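Local coordinates for periplasmic solute binding protein (Candidatus liberibacter, PDB 4CL2) that binds manganese and zinc ions and probably delivers them for uptake, as a periplasmic solute-binding protein of the ZnuA-like family, at residues T83-I88 with P105-S110. Sequence-based numbering, arbitrary orientation.
Sequences TVTDGI and PHAWMS. With MN (manganese (II) ion), chain L.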
ATOM      1  N   THR A  83      -1.372  13.375  -6.924  1.00 16.33           N
ATOM      2  CA  THR A  83      -1.267  11.938  -7.038  1.00 16.13           C
ATOM      3  C   THR A  83       0.145  11.582  -6.593  1.00 16.31           C
ATOM      4  O   THR A  83       1.135  11.895  -7.302  1.00 18.72           O
ATOM      5  CB  THR A  83      -1.516  11.522  -8.487  1.00 19.95           C
ATOM      6  OG1 THR A  83      -2.887  11.877  -8.779  1.00 21.14           O
ATOM      7  CG2 THR A  83      -1.326  10.008  -8.664  1.00 21.38           C
ATOM      8  N   VAL A  84       0.242  10.901  -5.466  1.00 16.26           N
ATOM      9  CA  VAL A  84       1.498  10.659  -4.844  1.00 14.33           C
ATOM     10  C   VAL A  84       2.278   9.481  -5.413  1.00 16.54           C
ATOM     11  O   VAL A  84       3.411   9.294  -5.021  1.00 16.24           O
ATOM     12  CB  VAL A  84       1.409  10.512  -3.293  1.00 14.96           C
ATOM     13  CG1 VAL A  84       0.670  11.710  -2.679  1.00 16.75           C
ATOM     14  CG2 VAL A  84       0.690   9.222  -2.923  1.00 16.83           C
ATOM     15  N   THR A  85       1.707   8.768  -6.389  1.00 15.46           N
ATOM     16  CA  THR A  85       2.380   7.733  -7.160  1.00 14.93           C
ATOM     17  C   THR A  85       2.950   8.231  -8.492  1.00 16.63           C
ATOM     18  O   THR A  85       3.435   7.426  -9.291  1.00 17.34           O
ATOM     19  CB  THR A  85       1.436   6.555  -7.435  1.00 17.32           C
ATOM     20  OG1 THR A  85       0.285   7.081  -8.103  1.00 16.02           O
ATOM     21  CG2 THR A  85       1.053   5.827  -6.167  1.00 16.29           C
ATOM     22  N   ASP A  86       2.914   9.532  -8.763  1.00 15.94           N
ATOM     23  CA  ASP A  86       3.539  10.074  -9.985  1.00 18.87           C
ATOM     24  C   ASP A  86       4.987   9.579 -10.064  1.00 18.53           C
ATOM     25  O   ASP A  86       5.762   9.695  -9.098  1.00 19.57           O
ATOM     26  CB  ASP A  86       3.566  11.615  -9.908  1.00 20.14           C
ATOM     27  CG  ASP A  86       2.238  12.266 -10.201  1.00 29.78           C
ATOM     28  OD1 ASP A  86       1.255  11.579 -10.609  1.00 38.58           O
ATOM     29  OD2 ASP A  86       2.188  13.501  -9.960  1.00 37.47           O
ATOM     30  N   GLY A  87       5.369   9.078 -11.228  1.00 23.49           N
ATOM     31  CA  GLY A  87       6.721   8.490 -11.408  1.00 22.54           C
ATOM     32  C   GLY A  87       6.815   6.988 -11.207  1.00 28.36           C
ATOM     33  O   GLY A  87       7.931   6.411 -11.320  1.00 27.38           O
ATOM     34  N   ILE A  88       5.705   6.345 -10.801  1.00 18.06           N
ATOM     35  CA  ILE A  88       5.743   4.900 -10.593  1.00 19.07           C
ATOM     36  C   ILE A  88       5.118   4.283 -11.841  1.00 21.87           C
ATOM     37  O   ILE A  88       3.960   4.535 -12.127  1.00 21.29           O
ATOM     38  CB  ILE A  88       4.988   4.467  -9.345  1.00 18.27           C
ATOM     39  CG1 ILE A  88       5.703   5.032  -8.090  1.00 19.06           C
ATOM     40  CG2 ILE A  88       4.875   2.952  -9.272  1.00 18.24           C
ATOM     41  CD1 ILE A  88       5.063   4.846  -6.733  1.00 17.36           C
ATOM     42  N   PRO A 105      -3.406  -0.914  -7.752  1.00 15.42           N
ATOM     43  CA  PRO A 105      -3.087   0.277  -6.983  1.00 16.71           C
ATOM     44  C   PRO A 105      -2.017   0.175  -5.912  1.00 15.54           C
ATOM     45  O   PRO A 105      -1.615   1.175  -5.354  1.00 15.54           O
ATOM     46  CB  PRO A 105      -4.419   0.610  -6.297  1.00 19.22           C
ATOM     47  CG  PRO A 105      -5.122  -0.686  -6.211  1.00 18.93           C
ATOM     48  CD  PRO A 105      -4.727  -1.483  -7.398  1.00 19.12           C
ATOM     49  N   HIS A 106      -1.542  -1.034  -5.620  1.00 15.40           N
ATOM     50  CA  HIS A 106      -0.794  -1.336  -4.405  1.00 13.58           C
ATOM     51  C   HIS A 106       0.703  -0.960  -4.503  1.00 14.73           C
ATOM     52  O   HIS A 106       1.561  -1.709  -4.042  1.00 13.78           O
ATOM     53  CB  HIS A 106      -0.870  -2.796  -4.060  1.00 16.56           C
ATOM     54  CG  HIS A 106      -2.274  -3.263  -3.809  1.00 16.12           C
ATOM     55  ND1 HIS A 106      -3.043  -3.852  -4.799  1.00 18.44           N
ATOM     56  CD2 HIS A 106      -3.003  -3.332  -2.664  1.00 21.85           C
ATOM     57  CE1 HIS A 106      -4.219  -4.213  -4.285  1.00 20.92           C
ATOM     58  NE2 HIS A 106      -4.214  -3.905  -2.998  1.00 21.74           N
ATOM     59  N   ALA A 107       0.959   0.209  -5.016  1.00 15.34           N
ATOM     60  CA  ALA A 107       2.358   0.646  -5.311  1.00 12.68           C
ATOM     61  C   ALA A 107       3.147   0.888  -4.039  1.00 11.66           C
ATOM     62  O   ALA A 107       4.409   0.836  -4.081  1.00 14.94           O
ATOM     63  CB  ALA A 107       2.313   1.932  -6.148  1.00 14.40           C
ATOM     64  N   TRP A 108       2.483   1.118  -2.912  1.00 11.71           N
ATOM     65  CA  TRP A 108       3.166   1.340  -1.643  1.00 11.73           C
ATOM     66  C   TRP A 108       3.903   0.144  -1.031  1.00 11.71           C
ATOM     67  O   TRP A 108       4.694   0.346  -0.131  1.00 13.70           O
ATOM     68  CB  TRP A 108       2.217   1.940  -0.573  1.00 12.94           C
ATOM     69  CG  TRP A 108       1.068   1.032  -0.240  1.00 13.23           C
ATOM     70  CD1 TRP A 108       1.096  -0.011   0.653  1.00 12.24           C
ATOM     71  CD2 TRP A 108      -0.212   0.994  -0.862  1.00 14.26           C
ATOM     72  NE1 TRP A 108      -0.130  -0.663   0.660  1.00 14.90           N
ATOM     73  CE2 TRP A 108      -0.934  -0.080  -0.280  1.00 13.98           C
ATOM     74  CE3 TRP A 108      -0.839   1.770  -1.852  1.00 12.85           C
ATOM     75  CZ2 TRP A 108      -2.250  -0.359  -0.616  1.00 15.98           C
ATOM     76  CZ3 TRP A 108      -2.137   1.506  -2.196  1.00 14.61           C
ATOM     77  CH2 TRP A 108      -2.861   0.432  -1.589  1.00 15.40           C
ATOM     78  N   MET A 109       3.634  -1.045  -1.572  1.00 13.29           N
ATOM     79  CA  MET A 109       4.255  -2.285  -1.071  1.00 11.92           C
ATOM     80  C   MET A 109       5.583  -2.503  -1.814  1.00 14.53           C
ATOM     81  O   MET A 109       5.690  -3.318  -2.709  1.00 16.80           O
ATOM     82  CB  MET A 109       3.352  -3.496  -1.218  1.00 13.76           C
ATOM     83  CG  MET A 109       2.078  -3.418  -0.425  1.00 15.33           C
ATOM     84  SD  MET A 109       2.279  -3.248   1.339  1.00 16.16           S
ATOM     85  CE  MET A 109       3.234  -4.711   1.779  1.00 17.02           C
ATOM     86  N   SER A 110       6.545  -1.642  -1.524  1.00 14.45           N
ATOM     87  CA  SER A 110       7.794  -1.589  -2.251  1.00 13.55           C
ATOM     88  C   SER A 110       8.700  -0.599  -1.529  1.00 14.31           C
ATOM     89  O   SER A 110       8.289   0.491  -1.122  1.00 14.56           O
ATOM     90  CB  SER A 110       7.589  -1.150  -3.713  1.00 14.71           C
ATOM     91  OG  SER A 110       8.706  -0.532  -4.335  1.00 13.23           O
TER
HETATM   92 MN    MN L1286      -6.379  -3.689  -1.974  0.50 44.99          MN
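A107 meets the paired turns of 83-88 through a single methyl group: its CB lies 4.0 Å from CD1 of I88 and 4.1 Å from CG2 of T85, apolar contacts without a polar bond between the segments. I88 also brings its CG2 to 4.2 Å from the same CB, so both of its branches border the alanine. The T85 methyl is directed there by chi1 of 57°, which sets CG2 anti to the carbonyl carbon while OG1 turns to a hydrogen bond with the carbonyl O of N60. The I88 N to T85 O bond of 2.9 Å closes a type II turn and holds both contact residues on one loop. This close-packed apolar spot is small: the segments bury just 106 Å² between them, and their nearest CA atoms, T85 and A107, stand 7.3 Å apart. By contrast, D86 and G87, on the outer part of the turns, are exposed to solvent and make no contact with 105-110. One residue before A107, H106 binds manganese through NE2 at 2.4 Å, alongside E172 and D247; N104 OD1 hydrogen-bonds its ND1, which probably steadies the ring. The contact thus ties the start of the long loop after edge strand 80-83 to its metal-bearing end, just before helix 111-128, whose Y117 touches T85 and A107, while Y177 of helix 176-182 packs on I88 and A107.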